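Local coordinates for porin (Rhodobacter capsulatus, PDB 2POR), which forms channels in the outer membrane that let small hydrophilic solutes, up to about 0.6 kDa, diffuse through passively, at residues Leu86-Gly90 and Tyr91-Asp95; Gly137-Glu141 and Thr142-Asp146; Asp207-Phe210 and Ala211-Val214. All blocks are in the same frame, centred on the assembly; numbering follows the deposited sequence.

Following the chain from the N terminus, contact 1 comes first: residues 86-95 form a tight turn in the long loop between helix 78-83 and strand 118-125, held against the inner side of the 16-stranded antiparallel barrel. Contact 2 closes the connection from strand 128-134 to strand 148-158 at residues 137-146, where a calcium ion is shared with another subunit. Contact 3 is the short helix 208-214, between strands 195-207 and 226-240. The three follow in series, none nesting or crossing. Contacts 1 and 2 lie on opposite sides of the chain's centre, their centres about 35 Å apart; contact 3 sits about 25 and 23 Å from them, centre to centre.

Contact 1 (Leu86-Gly90 and Tyr91-Asp95); sequences LYEVG and YTDLD. With CA (calcium ion), chain C.
E88 OE1, beside the carboxylate of D93, accepts hydrogen bonds from two waters: water 1 at 2.7 Å and water 2 at 2.8 Å. The chain between these two acids makes a type I beta turn from G90 to D93, part of the long loop that folds into the barrel and, as in other porins, narrows the channel. Both D93 oxygens bind calcium, OD1 at 2.3 Å, and so do both of D95; water 2 is a ligand too and links E88, in the second shell, to the metal. Water 1 also bonds D93 OD2, weakly. N100 and D101 complete the protein part of the site. The carboxylates of E88 and D93 lie stacked, their planes 5° apart and E88 CD 3.6 Å from D93 CG, although the side chains cross at about a right angle. The calcium is probably what chiefly offsets their mutual repulsion. D93 CG stands anti to the backbone N (chi1 -177°), which carries the carboxylate across to E88 and the metal. Two backbone bonds fix the turn: L94 N to V89 O, and a longer one of 3.2 Å from D93 N to G90 O. G90 takes a positive phi (83°), and its CA lies 4.3 Å from L94 CD1. Y91 OH bonds S22 O, and T92 CG2 rests 3.3 Å above the plane of the Y91 ring, offset toward the rim.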
loop_
_atom_site.group_PDB
_atom_site.type_symbol
_atom_site.label_atom_id
_atom_site.label_comp_id
_atom_site.label_asym_id
_atom_site.label_seq_id
_atom_site.Cartn_x
_atom_site.Cartn_y
_atom_site.Cartn_z
ATOM N N LEU A 86 -3.881 29.179 5.081
ATOM C CA LEU A 86 -3.673 30.366 4.279
ATOM C C LEU A 86 -3.346 29.873 2.878
ATOM O O LEU A 86 -3.227 28.651 2.646
ATOM C CB LEU A 86 -2.524 31.214 4.877
ATOM C CG LEU A 86 -2.675 31.707 6.309
ATOM C CD1 LEU A 86 -1.486 32.625 6.544
ATOM C CD2 LEU A 86 -3.971 32.491 6.576
ATOM N N TYR A 87 -3.220 30.793 1.926
ATOM C CA TYR A 87 -2.952 30.471 0.524
ATOM C C TYR A 87 -1.734 29.553 0.352
ATOM O O TYR A 87 -0.649 29.881 0.799
ATOM C CB TYR A 87 -2.737 31.786 -0.270
ATOM C CG TYR A 87 -2.520 31.557 -1.763
ATOM C CD1 TYR A 87 -3.554 31.100 -2.580
ATOM C CD2 TYR A 87 -1.267 31.782 -2.294
ATOM C CE1 TYR A 87 -3.310 30.874 -3.924
ATOM C CE2 TYR A 87 -1.016 31.549 -3.629
ATOM C CZ TYR A 87 -2.041 31.097 -4.420
ATOM O OH TYR A 87 -1.756 30.823 -5.733
ATOM N N GLU A 88 -1.868 28.434 -0.351
ATOM C CA GLU A 88 -0.820 27.458 -0.532
ATOM C C GLU A 88 0.071 27.871 -1.652
ATOM O O GLU A 88 -0.353 28.107 -2.784
ATOM C CB GLU A 88 -1.466 26.105 -0.796
ATOM C CG GLU A 88 -0.441 25.023 -0.933
ATOM C CD GLU A 88 -1.005 23.614 -1.036
ATOM O OE1 GLU A 88 -1.744 23.156 -0.176
ATOM O OE2 GLU A 88 -0.659 22.934 -1.984
ATOM N N VAL A 89 1.341 27.959 -1.314
ATOM C CA VAL A 89 2.355 28.370 -2.259
ATOM C C VAL A 89 3.215 27.199 -2.691
ATOM O O VAL A 89 3.592 26.373 -1.842
ATOM C CB VAL A 89 3.201 29.480 -1.586
ATOM C CG1 VAL A 89 4.420 29.801 -2.449
ATOM C CG2 VAL A 89 2.330 30.716 -1.360
ATOM N N GLY A 90 3.516 27.240 -4.005
ATOM C CA GLY A 90 4.401 26.360 -4.764
ATOM C C GLY A 90 3.752 25.047 -5.239
ATOM O O GLY A 90 2.829 24.539 -4.600
ATOM N N TYR A 91 4.201 24.437 -6.343
ATOM C CA TYR A 91 3.615 23.191 -6.806
ATOM C C TYR A 91 3.874 22.065 -5.833
ATOM O O TYR A 91 3.112 21.114 -5.843
ATOM C CB TYR A 91 4.162 22.839 -8.187
ATOM C CG TYR A 91 5.415 21.976 -8.287
ATOM C CD1 TYR A 91 5.293 20.616 -8.350
ATOM C CD2 TYR A 91 6.673 22.543 -8.337
ATOM C CE1 TYR A 91 6.421 19.841 -8.460
ATOM C CE2 TYR A 91 7.816 21.771 -8.455
ATOM C CZ TYR A 91 7.666 20.425 -8.510
ATOM O OH TYR A 91 8.762 19.623 -8.596
ATOM N N THR A 92 4.942 22.085 -4.996
ATOM C CA THR A 92 5.225 21.000 -4.037
ATOM C C THR A 92 4.653 21.338 -2.658
ATOM O O THR A 92 4.751 20.512 -1.765
ATOM C CB THR A 92 6.777 20.743 -3.885
ATOM O OG1 THR A 92 7.332 21.963 -3.413
ATOM C CG2 THR A 92 7.508 20.425 -5.148
ATOM N N ASP A 93 4.006 22.506 -2.457
ATOM C CA ASP A 93 3.518 23.058 -1.192
ATOM C C ASP A 93 4.749 23.328 -0.336
ATOM O O ASP A 93 5.194 22.488 0.468
ATOM C CB ASP A 93 2.551 22.090 -0.461
ATOM C CG ASP A 93 1.945 22.624 0.824
ATOM O OD1 ASP A 93 2.093 23.790 1.218
ATOM O OD2 ASP A 93 1.272 21.870 1.522
ATOM N N LEU A 94 5.353 24.497 -0.568
ATOM C CA LEU A 94 6.658 24.833 0.028
ATOM C C LEU A 94 6.539 25.181 1.490
ATOM O O LEU A 94 6.566 26.346 1.865
ATOM C CB LEU A 94 7.304 26.014 -0.684
ATOM C CG LEU A 94 7.804 25.809 -2.068
ATOM C CD1 LEU A 94 8.115 27.183 -2.698
ATOM C CD2 LEU A 94 9.001 24.891 -2.036
ATOM N N ASP A 95 6.418 24.182 2.348
ATOM C CA ASP A 95 6.288 24.405 3.773
ATOM C C ASP A 95 7.616 24.357 4.530
ATOM O O ASP A 95 7.681 24.453 5.747
ATOM C CB ASP A 95 5.426 23.367 4.363
ATOM C CG ASP A 95 3.962 23.536 4.057
ATOM O OD1 ASP A 95 3.475 24.638 3.882
ATOM O OD2 ASP A 95 3.263 22.538 3.997
HETATM CA CA CA C . 1.170 23.500 3.342
HETATM O O HOH W 1 -1.636 20.583 0.524
HETATM O O HOH W 2 -1.080 23.632 2.544
HETATM O O HOH W 3 0.350 21.628 4.267
#

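Contact 2 (Gly137-Glu141 and Thr142-Asp146); sequences GKVGE and TSEDD. With CA (calcium ion), chain D.
K138 lays its side chain along 142-145, and the path can be followed atom by atom. CB rests 3.3 Å from T142 O and CG passes the same oxygen; CD then lies beside the carbonyl oxygens of S143 and E144. CE continues to D145 OD1, and NZ finishes between two acceptors, hydrogen-bonding S143 O at 3.0 Å and forming a salt bridge with D145 OD1, also 3.0 Å away. NZ meets the carboxylate from above its plane, and it also sits above the plane of the S143 carbonyl. Bends at chi2 (-66°) and chi4 carry NZ to this point and lay the chain alongside D145, both side chains pointing the same way.

Next to K138 the backbone makes a type II' beta turn from V139 to T142. V139 O is gripped twice from T142, by N and by OG1, the hydroxyl bond being 2.7 Å long and tilted from the carbonyl plane. The same OG1 accepts from E144 N, an ST turn, tying the beta turn to the residue that follows S143. A single beta bridge pairs K138 with D145: V139 N bonds E144 O, and D146 N bonds G137 O. V139 CG2 packs against D146 CG at 3.8 Å.

The loop presents K138 O and G140 O (2.2 Å) to the calcium ion, with D136 and N116 as further ligands. N20 of the second subunit is another, which makes the site part of the trimer interface; there E141 also bonds S22 of that subunit. The loop joins strand 128-134 to strand 148-158 and lies against the second subunit, where S143 OG also bonds D18 of that subunit.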
loop_
_atom_site.group_PDB
_atom_site.type_symbol
_atom_site.label_atom_id
_atom_site.label_comp_id
_atom_site.label_asym_id
_atom_site.label_seq_id
_atom_site.Cartn_x
_atom_site.Cartn_y
_atom_site.Cartn_z
ATOM N N GLY A 137 -7.750 9.868 24.841
ATOM C CA GLY A 137 -6.951 9.838 26.078
ATOM C C GLY A 137 -6.173 8.557 26.341
ATOM O O GLY A 137 -5.502 8.489 27.368
ATOM N N LYS A 138 -6.186 7.516 25.511
ATOM C CA LYS A 138 -5.462 6.281 25.739
ATOM C C LYS A 138 -4.664 5.927 24.524
ATOM O O LYS A 138 -5.148 6.024 23.380
ATOM C CB LYS A 138 -6.354 5.086 26.009
ATOM C CG LYS A 138 -7.295 5.307 27.167
ATOM C CD LYS A 138 -6.454 5.433 28.397
ATOM C CE LYS A 138 -7.275 5.654 29.623
ATOM N NZ LYS A 138 -6.575 4.970 30.695
ATOM N N VAL A 139 -3.436 5.496 24.734
ATOM C CA VAL A 139 -2.528 5.147 23.674
ATOM C C VAL A 139 -3.084 3.991 22.887
ATOM O O VAL A 139 -3.541 3.046 23.525
ATOM C CB VAL A 139 -1.156 4.733 24.233
ATOM C CG1 VAL A 139 -0.225 4.350 23.100
ATOM C CG2 VAL A 139 -0.514 5.923 24.907
ATOM N N GLY A 140 -3.076 4.025 21.542
ATOM C CA GLY A 140 -3.638 2.939 20.745
ATOM C C GLY A 140 -5.046 2.617 21.246
ATOM O O GLY A 140 -5.844 3.517 21.627
ATOM N N GLU A 141 -5.278 1.309 21.322
ATOM C CA GLU A 141 -6.499 0.771 21.898
ATOM C C GLU A 141 -6.128 0.136 23.221
ATOM O O GLU A 141 -6.752 -0.838 23.650
ATOM C CB GLU A 141 -7.112 -0.285 20.970
ATOM C CG GLU A 141 -7.920 0.411 19.848
ATOM C CD GLU A 141 -8.357 -0.444 18.649
ATOM O OE1 GLU A 141 -8.323 -1.674 18.680
ATOM O OE2 GLU A 141 -8.722 0.138 17.633
ATOM N N THR A 142 -5.128 0.710 23.897
ATOM C CA THR A 142 -4.650 0.152 25.146
ATOM C C THR A 142 -5.250 0.923 26.299
ATOM O O THR A 142 -6.059 1.830 26.118
ATOM C CB THR A 142 -3.077 0.211 25.242
ATOM O OG1 THR A 142 -2.672 1.563 25.564
ATOM C CG2 THR A 142 -2.450 -0.378 23.979
ATOM N N SER A 143 -4.863 0.581 27.528
ATOM C CA SER A 143 -5.262 1.368 28.666
ATOM C C SER A 143 -4.183 2.358 29.096
ATOM O O SER A 143 -4.384 3.046 30.105
ATOM C CB SER A 143 -5.597 0.438 29.808
ATOM O OG SER A 143 -6.773 -0.297 29.516
ATOM N N GLU A 144 -3.071 2.523 28.364
ATOM C CA GLU A 144 -2.053 3.471 28.790
ATOM C C GLU A 144 -2.507 4.909 28.576
ATOM O O GLU A 144 -2.960 5.234 27.473
ATOM C CB GLU A 144 -0.782 3.151 28.001
ATOM C CG GLU A 144 0.463 3.856 28.563
ATOM C CD GLU A 144 1.716 3.935 27.678
ATOM O OE1 GLU A 144 1.911 3.072 26.816
ATOM O OE2 GLU A 144 2.501 4.877 27.860
ATOM N N ASP A 145 -2.400 5.781 29.580
ATOM C CA ASP A 145 -2.820 7.165 29.483
ATOM C C ASP A 145 -2.029 7.951 28.501
ATOM O O ASP A 145 -0.804 7.824 28.449
ATOM C CB ASP A 145 -2.707 7.935 30.789
ATOM C CG ASP A 145 -3.736 7.563 31.864
ATOM O OD1 ASP A 145 -4.887 7.288 31.534
ATOM O OD2 ASP A 145 -3.394 7.577 33.049
ATOM N N ASP A 146 -2.726 8.782 27.728
ATOM C CA ASP A 146 -2.078 9.566 26.692
ATOM C C ASP A 146 -2.452 10.990 27.002
ATOM O O ASP A 146 -3.276 11.273 27.874
ATOM C CB ASP A 146 -2.616 9.125 25.276
ATOM C CG ASP A 146 -1.741 9.471 24.072
ATOM O OD1 ASP A 146 -0.748 10.177 24.227
ATOM O OD2 ASP A 146 -2.014 9.037 22.957
HETATM CA CA CA D . -7.065 5.304 21.865
HETATM O O HOH W 4 -4.672 8.763 22.469
HETATM O O HOH W 5 -7.938 4.242 19.961
#

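Contact 3 (Asp207-Phe210 and Ala211-Val214); sequences DRDF and ARAV. With C8E ((hydroxyethyloxy)tri(ethyloxy)octane), chain E.
With R212 CG anti to its carbonyl carbon (chi1 -65°) and R208 CG anti to its own N (179°), the two arginines run side by side one helical turn apart, R208 CG 4.1 Å from R212 CD. The D209 carboxylate is on this same flank. R208 then bends at chi3 (68°) and grips D209 side-on with two nitrogens, NE to OD1 at 2.8 Å and NH2 to OD2 at 2.9 Å. Both approach from above the carboxylate plane, while OD1 lies in the guanidinium plane. R212 CD rests 3.8 Å from D209 OD1. R212 NE bonds T218 O and stays 4.6 Å from D209 OD1, which also accepts from V220 N.

These residues form a short alpha-helix with D207 as N-cap. D207 OD2 accepts from F210 N at 2.9 Å, a capping bond, and D207 O takes the bond from A211 N, starting the i to i+4 ladder that runs to V214. A detergent molecule passes the helix: its C2 lies at the edge of the F210 ring, and its C10 is 4.0 Å from V214 CG1.

The helix follows strand 195-207 directly and leads through a loop to strand 226-240. D207 and F210 pack on M181 of strand 181-192, while A211 and V214 lean on I254 and L252 of strand 243-254.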
loop_
_atom_site.group_PDB
_atom_site.type_symbol
_atom_site.label_atom_id
_atom_site.label_comp_id
_atom_site.label_asym_id
_atom_site.label_seq_id
_atom_site.Cartn_x
_atom_site.Cartn_y
_atom_site.Cartn_z
ATOM N N ASP A 207 3.792 23.869 26.176
ATOM C CA ASP A 207 4.790 23.231 27.001
ATOM C C ASP A 207 6.125 23.820 26.547
ATOM O O ASP A 207 6.385 23.981 25.344
ATOM C CB ASP A 207 4.777 21.744 26.764
ATOM C CG ASP A 207 5.970 21.043 27.407
ATOM O OD1 ASP A 207 5.980 20.945 28.636
ATOM O OD2 ASP A 207 6.870 20.625 26.682
ATOM N N ARG A 208 7.008 24.095 27.517
ATOM C CA ARG A 208 8.328 24.661 27.256
ATOM C C ARG A 208 9.134 23.872 26.262
ATOM O O ARG A 208 9.622 24.429 25.277
ATOM C CB ARG A 208 9.174 24.750 28.548
ATOM C CG ARG A 208 10.603 25.311 28.355
ATOM C CD ARG A 208 11.460 24.991 29.594
ATOM N NE ARG A 208 11.708 23.561 29.703
ATOM C CZ ARG A 208 11.399 22.900 30.819
ATOM N NH1 ARG A 208 10.875 23.496 31.890
ATOM N NH2 ARG A 208 11.583 21.593 30.841
ATOM N N ASP A 209 9.309 22.576 26.520
ATOM C CA ASP A 209 10.163 21.829 25.634
ATOM C C ASP A 209 9.510 21.545 24.276
ATOM O O ASP A 209 10.211 21.462 23.272
ATOM C CB ASP A 209 10.573 20.547 26.355
ATOM C CG ASP A 209 11.530 20.823 27.542
ATOM O OD1 ASP A 209 12.223 21.838 27.564
ATOM O OD2 ASP A 209 11.553 20.007 28.446
ATOM N N PHE A 210 8.190 21.468 24.191
ATOM C CA PHE A 210 7.495 21.369 22.893
ATOM C C PHE A 210 7.776 22.676 22.096
ATOM O O PHE A 210 8.204 22.640 20.923
ATOM C CB PHE A 210 5.994 21.130 23.235
ATOM C CG PHE A 210 4.995 21.198 22.085
ATOM C CD1 PHE A 210 4.467 22.423 21.695
ATOM C CD2 PHE A 210 4.620 20.045 21.426
ATOM C CE1 PHE A 210 3.568 22.494 20.647
ATOM C CE2 PHE A 210 3.717 20.122 20.376
ATOM C CZ PHE A 210 3.197 21.342 19.989
ATOM N N ALA A 211 7.650 23.856 22.730
ATOM C CA ALA A 211 7.979 25.121 22.106
ATOM C C ALA A 211 9.405 25.215 21.627
ATOM O O ALA A 211 9.682 25.692 20.519
ATOM C CB ALA A 211 7.693 26.213 23.117
ATOM N N ARG A 212 10.387 24.744 22.407
ATOM C CA ARG A 212 11.782 24.798 21.995
ATOM C C ARG A 212 12.017 23.915 20.784
ATOM O O ARG A 212 12.794 24.264 19.893
ATOM C CB ARG A 212 12.699 24.330 23.140
ATOM C CG ARG A 212 12.653 25.274 24.375
ATOM C CD ARG A 212 13.547 24.779 25.593
ATOM N NE ARG A 212 14.928 24.619 25.165
ATOM C CZ ARG A 212 15.809 25.619 25.165
ATOM N NH1 ARG A 212 15.486 26.814 25.627
ATOM N NH2 ARG A 212 17.034 25.450 24.726
ATOM N N ALA A 213 11.356 22.758 20.725
ATOM C CA ALA A 213 11.492 21.845 19.575
ATOM C C ALA A 213 10.947 22.478 18.281
ATOM O O ALA A 213 11.487 22.185 17.217
ATOM C CB ALA A 213 10.752 20.542 19.844
ATOM N N VAL A 214 9.954 23.396 18.319
ATOM C CA VAL A 214 9.502 24.150 17.143
ATOM C C VAL A 214 10.699 24.842 16.541
ATOM O O VAL A 214 10.825 24.845 15.318
ATOM C CB VAL A 214 8.465 25.276 17.460
ATOM C CG1 VAL A 214 8.155 26.190 16.257
ATOM C CG2 VAL A 214 7.217 24.596 17.918
HETATM C C1 C8E E . 0.757 26.273 18.647
HETATM C C2 C8E E . 1.533 25.093 18.117
HETATM C C3 C8E E . 2.380 25.634 17.016
HETATM C C4 C8E E . 3.060 24.411 16.472
HETATM C C5 C8E E . 3.384 24.541 14.988
HETATM C C6 C8E E . 4.229 25.756 14.617
HETATM C C7 C8E E . 4.834 25.657 13.204
HETATM C C8 C8E E . 5.606 26.937 13.031
HETATM O O9 C8E E . 6.569 27.096 12.010
HETATM C C10 C8E E . 7.806 27.580 12.523
HETATM C C11 C8E E . 8.690 28.068 11.426
HETATM O O12 C8E E . 10.099 28.005 11.577
HETATM C C13 C8E E . 10.662 26.802 11.041
HETATM C C14 C8E E . 11.494 25.933 11.994
HETATM O O15 C8E E . 12.593 26.540 12.708
HETATM C C16 C8E E . 13.881 25.925 12.483
HETATM C C17 C8E E . 14.944 26.728 11.690
HETATM O O18 C8E E . 16.383 26.516 11.730
HETATM C C19 C8E E . 17.029 27.191 12.849
HETATM C C20 C8E E . 18.111 28.253 12.548
HETATM O O21 C8E E . 17.835 28.881 11.288
#